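PDB 4MC3: putative sesquiterpene cyclase from Kitasatospora setae, which uses magnesium ions to convert (2E,6E)-farnesyl diphosphate and water into (2Z,6E)-hedycaryol and diphosphate through a 1,11-cyclisation. Local coordinates for residues A[124-127]-A[128-132]; A[205-208]-A[209-212]; A[282-286]-A[287-291]. All blocks are in the same frame, centred on the assembly; numbering follows the deposited sequence.

Overall arrangement
All three interactions are local, each formed by residues close in sequence, in an all-helical class I terpene cyclase. Interaction 1, near the end of helix 118-131, is partly buried and is led by an aromatic CH-pi contact and a threonine hydroxyl. Interaction 2, on helix 204-225, is also partly buried but mixes thioether and leucine packing with long charged side chains. Interaction 3 is a surface contact at the turn from helix 250-282 into helix 286-309, where an arginine side chain donates to one loop carbonyl. Those two helices also flank interaction 2, whose nearest atoms lie about 6 Å from interaction 3; interaction 1 stands apart, about 27 and 28 Å from them between centres.

Interaction 1 (A[124-127]-A[128-132]); sequences GALW and QETAL
W127 turns its indole forward along the helix, so that A131 CB sits over one face of the six-membered ring, 3.9 Å from its centroid and 18° off the normal, a CH-pi contact. The first torsion, with CG anti to the backbone N (chi1 178°), carries the ring to the next turn; chi2 then turns its face to the methyl. A131 CB is nearest to W127 CZ2, at 3.7 Å, and thus sits off-centre. T130 meets the same ring obliquely with its CG2, 4.1 Å from W127 CZ3, the two side chains crossing at about a right angle.

The other branch of T130 is polar. With chi1 at -60°, OG1 lies beside its own backbone N and reaches back to L126 O at 2.8 Å, approaching from above the carbonyl plane. T130 N donates to the same oxygen at 2.9 Å, so one carbonyl is gripped twice by one residue. Replacing W127 by an alanine would probably leave the A131 methyl without its aromatic face and open a gap beside T130 CG2.

This is i to i+4 packing at the C-terminal end of a helix of the class I terpene cyclase alpha fold; L126 lies about 12 Å from the bound nerolidol, outside the pocket. A131 N still donates to W127 O, and L132 then departs from helical torsions. Around this end, helix 136-160 offers C139, I143 and F142, the last with its ring nearly parallel to the indole. Helix 65-84 packs against L126 through K73, W74 and L77, while W74 NE1 also hydrogen-bonds T130 OG1.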
loop_
_atom_site.group_PDB
_atom_site.type_symbol
_atom_site.label_atom_id
_atom_site.label_comp_id
_atom_site.label_asym_id
_atom_site.label_seq_id
_atom_site.Cartn_x
_atom_site.Cartn_y
_atom_site.Cartn_z
ATOM N N GLY A 124 -8.747 16.127 4.005
ATOM C CA GLY A 124 -10.183 16.164 4.087
ATOM C C GLY A 124 -10.803 16.481 2.735
ATOM O O GLY A 124 -11.819 15.918 2.402
ATOM N N ALA A 125 -10.176 17.365 1.937
ATOM C CA ALA A 125 -10.741 17.760 0.649
ATOM C C ALA A 125 -10.605 16.573 -0.349
ATOM O O ALA A 125 -11.477 16.282 -1.166
ATOM C CB ALA A 125 -10.112 19.071 0.123
ATOM N N LEU A 126 -9.439 15.930 -0.307
ATOM C CA LEU A 126 -9.140 14.820 -1.208
ATOM C C LEU A 126 -10.117 13.675 -0.898
ATOM O O LEU A 126 -10.649 13.020 -1.793
ATOM C CB LEU A 126 -7.703 14.357 -1.103
ATOM C CG LEU A 126 -7.312 13.225 -2.063
ATOM C CD1 LEU A 126 -7.514 13.618 -3.527
ATOM C CD2 LEU A 126 -5.863 12.822 -1.842
ATOM N N TRP A 127 -10.364 13.416 0.374
ATOM C CA TRP A 127 -11.366 12.404 0.742
ATOM C C TRP A 127 -12.758 12.765 0.267
ATOM O O TRP A 127 -13.455 11.904 -0.258
ATOM C CB TRP A 127 -11.315 12.065 2.247
ATOM C CG TRP A 127 -12.367 11.069 2.647
ATOM C CD1 TRP A 127 -13.385 11.279 3.532
ATOM C CD2 TRP A 127 -12.566 9.758 2.100
ATOM N NE1 TRP A 127 -14.170 10.145 3.581
ATOM C CE2 TRP A 127 -13.713 9.233 2.681
ATOM C CE3 TRP A 127 -11.909 9.009 1.143
ATOM C CZ2 TRP A 127 -14.178 7.957 2.361
ATOM C CZ3 TRP A 127 -12.365 7.749 0.824
ATOM C CH2 TRP A 127 -13.515 7.258 1.410
ATOM N N GLN A 128 -13.167 14.026 0.422
ATOM C CA GLN A 128 -14.460 14.426 -0.117
ATOM C C GLN A 128 -14.589 14.103 -1.605
ATOM O O GLN A 128 -15.640 13.546 -2.059
ATOM C CB GLN A 128 -14.763 15.919 0.147
ATOM C CG GLN A 128 -16.199 16.343 -0.270
ATOM C CD GLN A 128 -16.428 16.658 -1.768
ATOM O OE1 GLN A 128 -15.488 16.859 -2.583
ATOM N NE2 GLN A 128 -17.707 16.703 -2.148
ATOM N N GLU A 129 -13.577 14.432 -2.380
ATOM C CA GLU A 129 -13.561 14.171 -3.827
ATOM C C GLU A 129 -13.593 12.672 -4.142
ATOM O O GLU A 129 -14.275 12.210 -5.045
ATOM C CB GLU A 129 -12.361 14.853 -4.485
ATOM C CG GLU A 129 -12.125 14.466 -5.956
ATOM C CD GLU A 129 -10.869 15.063 -6.610
ATOM O OE1 GLU A 129 -10.047 15.762 -5.945
ATOM O OE2 GLU A 129 -10.694 14.812 -7.841
ATOM N N THR A 130 -12.830 11.907 -3.391
ATOM C CA THR A 130 -12.713 10.480 -3.609
ATOM C C THR A 130 -14.018 9.739 -3.264
ATOM O O THR A 130 -14.435 8.793 -3.981
ATOM C CB THR A 130 -11.498 9.973 -2.799
ATOM O OG1 THR A 130 -10.293 10.649 -3.241
ATOM C CG2 THR A 130 -11.290 8.485 -3.021
ATOM N N ALA A 131 -14.648 10.104 -2.164
ATOM C CA ALA A 131 -15.840 9.407 -1.678
ATOM C C ALA A 131 -17.067 9.738 -2.525
ATOM O O ALA A 131 -17.992 8.960 -2.554
ATOM C CB ALA A 131 -16.118 9.754 -0.243
ATOM N N LEU A 132 -17.080 10.915 -3.167
ATOM C CA LEU A 132 -18.241 11.399 -3.895
ATOM C C LEU A 132 -18.642 10.489 -5.028
ATOM O O LEU A 132 -17.869 10.224 -5.944
ATOM C CB LEU A 132 -17.963 12.797 -4.473
ATOM C CG LEU A 132 -19.064 13.450 -5.310
ATOM C CD1 LEU A 132 -20.120 13.834 -4.322
ATOM C CD2 LEU A 132 -18.535 14.682 -6.063
#

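Interaction 2 (A[205-208]-A[209-212]); sequences PMNK and LRRA
P205 O accepts a hydrogen bond from L209 N at 2.9 Å, one rung of the i to i+4 ladder of helix 204-225.

M206 follows with a side chain that serves two neighbours. The thioether lies alongside L209; the two side chains point the same way, and M206 SD approaches L209 CD2 to 4.0 Å. Further back on the same chain, M206 CG lies 3.7 Å from R210 NH2. The carbonyl of M206 accepts R210 N and also lies over one guanidinium face, offset toward its rim.

N207 runs beside R210. Its chi1 of -67° sets CG beside the backbone N, and OD1 comes to the edge of the guanidinium, 3.0 Å from R210 NH1 and near the plane of that group, although the amide and guanidinium planes are 59° apart. The arginine reaches back because it is extended at first and then bends at chi3 (-61°). Its NH2 is hydrogen-bonded to R201 O.

K208 closes the segment: its carbonyl accepts A212 N at 3.0 Å, while A212 CB lies 3.3 Å from K208 O. The extended lysine chain ends in a salt bridge to E274, and R211 similarly reaches D173.

The contact itself is packing, but on a helix that also carries the start of the NXXXSXXXE motif at N221, probably a magnesium site; the R211 side chain lies about 8 Å from that of R175, which probably binds substrate.

On helix 250-282, K208 touches T267 and Q270, L209 touches V268, and A212 touches T267. On helix 286-309, Y295 contacts M206, and A296 and V299 contact L209, so the leucine packs against both neighbouring helices.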
loop_
_atom_site.group_PDB
_atom_site.type_symbol
_atom_site.label_atom_id
_atom_site.label_comp_id
_atom_site.label_asym_id
_atom_site.label_seq_id
_atom_site.Cartn_x
_atom_site.Cartn_y
_atom_site.Cartn_z
ATOM N N PRO A 205 -10.334 -15.997 0.029
ATOM C CA PRO A 205 -9.190 -15.982 -0.859
ATOM C C PRO A 205 -8.693 -14.551 -1.131
ATOM O O PRO A 205 -7.487 -14.355 -1.300
ATOM C CB PRO A 205 -9.727 -16.651 -2.144
ATOM C CG PRO A 205 -10.808 -17.579 -1.661
ATOM C CD PRO A 205 -11.404 -16.907 -0.462
ATOM N N MET A 206 -9.592 -13.566 -1.207
ATOM C CA MET A 206 -9.150 -12.189 -1.491
ATOM C C MET A 206 -8.374 -11.638 -0.296
ATOM O O MET A 206 -7.368 -10.922 -0.465
ATOM C CB MET A 206 -10.304 -11.282 -1.835
ATOM C CG MET A 206 -9.895 -9.973 -2.514
ATOM S SD MET A 206 -9.226 -10.292 -4.165
ATOM C CE MET A 206 -10.628 -10.056 -5.233
ATOM N N ASN A 207 -8.823 -11.926 0.907
ATOM C CA ASN A 207 -8.091 -11.480 2.094
ATOM C C ASN A 207 -6.696 -12.089 2.141
ATOM O O ASN A 207 -5.727 -11.417 2.507
ATOM C CB ASN A 207 -8.868 -11.806 3.392
ATOM C CG ASN A 207 -10.152 -11.016 3.553
ATOM O OD1 ASN A 207 -10.370 -9.955 2.983
ATOM N ND2 ASN A 207 -11.014 -11.539 4.407
ATOM N N LYS A 208 -6.586 -13.360 1.773
ATOM C CA LYS A 208 -5.338 -14.091 1.777
ATOM C C LYS A 208 -4.413 -13.502 0.751
ATOM O O LYS A 208 -3.180 -13.360 0.978
ATOM C CB LYS A 208 -5.625 -15.563 1.495
ATOM C CG LYS A 208 -4.420 -16.512 1.423
ATOM C CD LYS A 208 -4.946 -17.936 1.231
ATOM C CE LYS A 208 -3.833 -18.924 0.945
ATOM N NZ LYS A 208 -4.306 -20.343 0.924
ATOM N N LEU A 209 -4.967 -13.210 -0.424
ATOM C CA LEU A 209 -4.184 -12.580 -1.506
ATOM C C LEU A 209 -3.664 -11.201 -1.101
ATOM O O LEU A 209 -2.482 -10.880 -1.368
ATOM C CB LEU A 209 -5.093 -12.442 -2.761
ATOM C CG LEU A 209 -4.479 -11.744 -3.985
ATOM C CD1 LEU A 209 -3.252 -12.453 -4.497
ATOM C CD2 LEU A 209 -5.537 -11.626 -5.077
ATOM N N ARG A 210 -4.549 -10.399 -0.537
ATOM C CA ARG A 210 -4.217 -9.022 -0.140
ATOM C C ARG A 210 -3.073 -9.066 0.906
ATOM O O ARG A 210 -2.096 -8.338 0.790
ATOM C CB ARG A 210 -5.456 -8.330 0.447
ATOM C CG ARG A 210 -5.287 -6.916 0.983
ATOM C CD ARG A 210 -6.548 -6.300 1.582
ATOM N NE ARG A 210 -7.567 -6.224 0.551
ATOM C CZ ARG A 210 -8.703 -6.957 0.478
ATOM N NH1 ARG A 210 -9.081 -7.771 1.423
ATOM N NH2 ARG A 210 -9.482 -6.808 -0.591
ATOM N N ARG A 211 -3.192 -9.901 1.920
ATOM C CA ARG A 211 -2.165 -9.995 2.948
ATOM C C ARG A 211 -0.853 -10.484 2.398
ATOM O O ARG A 211 0.216 -9.873 2.646
ATOM C CB ARG A 211 -2.628 -10.883 4.120
ATOM C CG ARG A 211 -1.480 -11.139 5.112
ATOM C CD ARG A 211 -1.954 -11.972 6.295
ATOM N NE ARG A 211 -0.793 -12.400 7.063
ATOM C CZ ARG A 211 -0.392 -11.932 8.241
ATOM N NH1 ARG A 211 -1.048 -10.994 8.885
ATOM N NH2 ARG A 211 0.691 -12.476 8.782
ATOM N N ALA A 212 -0.867 -11.566 1.623
ATOM C CA ALA A 212 0.365 -12.108 1.102
ATOM C C ALA A 212 1.034 -11.199 0.123
ATOM O O ALA A 212 2.282 -11.066 0.113
ATOM C CB ALA A 212 0.125 -13.477 0.487
#

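Interaction 3 (A[282-286]-A[287-291]); sequences QALPS and RAREA
R289 folds back over the turn and donates NE to L284 O at 2.9 Å, with an N-H...O angle of 161°. The acceptor lies in the guanidinium plane, at its edge, whereas the donor is tilted 31° from the carbonyl plane. With chi1 at -61°, CG stands beside the backbone N, and the chain then extends to NE, carrying the group back along the preceding loop. Its NH2 approaches A283 obliquely, 3.4 Å from CA, and NH1 forms a salt bridge with D280, tying the start of helix 286-309 to the end of helix 250-282.

L284 supports the aliphatic part of that arm: its CB is 3.7 Å from R289 CG and also touches A288 CB at 4.3 Å. These contacts belong to a tight helix-to-helix connection. A283, with positive phi, leaves the first helix, and P285 takes the N-cap position of the next. P285 O accepts R289 N at 3.1 Å, nearly in line with its carbonyl, and a weak bond from A288 N.

S286 contributes chiefly through its backbone, since S286 O receives E290 N at 2.9 Å and so carries the helical bonding forward. E290 CB lies 3.5 Å from that oxygen. Outside the turn, I194 and P197 touch A288, while V200 of helix 198-201 meets L284.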
loop_
_atom_site.group_PDB
_atom_site.type_symbol
_atom_site.label_atom_id
_atom_site.label_comp_id
_atom_site.label_asym_id
_atom_site.label_seq_id
_atom_site.Cartn_x
_atom_site.Cartn_y
_atom_site.Cartn_z
ATOM N N GLN A 282 -20.184 -18.199 -5.616
ATOM C CA GLN A 282 -21.054 -17.046 -5.390
ATOM C C GLN A 282 -22.068 -16.836 -6.520
ATOM O O GLN A 282 -23.065 -16.149 -6.322
ATOM C CB GLN A 282 -20.242 -15.766 -5.149
ATOM C CG GLN A 282 -19.548 -15.786 -3.793
ATOM C CD GLN A 282 -19.077 -14.427 -3.309
ATOM O OE1 GLN A 282 -19.680 -13.384 -3.594
ATOM N NE2 GLN A 282 -17.993 -14.439 -2.533
ATOM N N ALA A 283 -21.818 -17.430 -7.677
ATOM C CA ALA A 283 -22.699 -17.281 -8.833
ATOM C C ALA A 283 -22.906 -15.820 -9.218
ATOM O O ALA A 283 -24.005 -15.346 -9.378
ATOM C CB ALA A 283 -24.036 -17.968 -8.602
ATOM N N LEU A 284 -21.805 -15.134 -9.443
ATOM C CA LEU A 284 -21.810 -13.694 -9.740
ATOM C C LEU A 284 -22.102 -13.381 -11.205
ATOM O O LEU A 284 -21.830 -14.188 -12.113
ATOM C CB LEU A 284 -20.430 -13.144 -9.403
ATOM C CG LEU A 284 -20.053 -13.276 -7.947
ATOM C CD1 LEU A 284 -18.542 -13.107 -7.782
ATOM C CD2 LEU A 284 -20.847 -12.282 -7.119
ATOM N N PRO A 285 -22.602 -12.178 -11.469
ATOM C CA PRO A 285 -22.674 -11.743 -12.853
ATOM C C PRO A 285 -21.297 -11.754 -13.477
ATOM O O PRO A 285 -20.279 -11.581 -12.766
ATOM C CB PRO A 285 -23.165 -10.300 -12.742
ATOM C CG PRO A 285 -23.847 -10.205 -11.419
ATOM C CD PRO A 285 -23.141 -11.184 -10.533
ATOM N N SER A 286 -21.266 -11.959 -14.779
ATOM C CA SER A 286 -20.001 -11.981 -15.520
ATOM C C SER A 286 -19.172 -10.743 -15.303
ATOM O O SER A 286 -17.952 -10.821 -15.132
ATOM C CB SER A 286 -20.286 -12.140 -17.017
ATOM O OG SER A 286 -21.041 -13.324 -17.193
ATOM N N ARG A 287 -19.829 -9.587 -15.260
ATOM C CA ARG A 287 -19.089 -8.329 -15.098
ATOM C C ARG A 287 -18.318 -8.316 -13.776
ATOM O O ARG A 287 -17.179 -7.813 -13.706
ATOM C CB ARG A 287 -20.098 -7.197 -15.130
ATOM C CG ARG A 287 -19.506 -5.828 -15.038
ATOM C CD ARG A 287 -20.704 -4.892 -15.037
ATOM N NE ARG A 287 -20.449 -3.785 -15.868
ATOM C CZ ARG A 287 -21.112 -2.654 -15.729
ATOM N NH1 ARG A 287 -22.109 -2.559 -14.811
ATOM N NH2 ARG A 287 -20.751 -1.626 -16.487
ATOM N N ALA A 288 -18.943 -8.816 -12.705
ATOM C CA ALA A 288 -18.311 -8.841 -11.391
ATOM C C ALA A 288 -17.189 -9.830 -11.332
ATOM O O ALA A 288 -16.134 -9.568 -10.723
ATOM C CB ALA A 288 -19.324 -9.095 -10.279
ATOM N N ARG A 289 -17.381 -11.005 -11.959
ATOM C CA ARG A 289 -16.291 -11.999 -12.027
ATOM C C ARG A 289 -15.066 -11.439 -12.748
ATOM O O ARG A 289 -13.935 -11.572 -12.254
ATOM C CB ARG A 289 -16.741 -13.287 -12.724
ATOM C CG ARG A 289 -17.871 -13.953 -12.001
ATOM C CD ARG A 289 -18.439 -15.034 -12.920
ATOM N NE ARG A 289 -19.459 -15.845 -12.268
ATOM C CZ ARG A 289 -19.250 -17.070 -11.771
ATOM N NH1 ARG A 289 -18.048 -17.655 -11.844
ATOM N NH2 ARG A 289 -20.250 -17.718 -11.205
ATOM N N GLU A 290 -15.297 -10.766 -13.868
ATOM C CA GLU A 290 -14.228 -10.160 -14.644
ATOM C C GLU A 290 -13.486 -9.101 -13.834
ATOM O O GLU A 290 -12.241 -9.052 -13.838
ATOM C CB GLU A 290 -14.814 -9.551 -15.939
ATOM C CG GLU A 290 -13.822 -8.847 -16.864
ATOM C CD GLU A 290 -14.514 -8.092 -17.997
ATOM O OE1 GLU A 290 -15.605 -8.533 -18.450
ATOM O OE2 GLU A 290 -13.966 -7.056 -18.436
ATOM N N ALA A 291 -14.239 -8.247 -13.127
ATOM C CA ALA A 291 -13.652 -7.193 -12.297
ATOM C C ALA A 291 -12.786 -7.790 -11.192
ATOM O O ALA A 291 -11.672 -7.323 -10.929
ATOM C CB ALA A 291 -14.735 -6.314 -11.716
#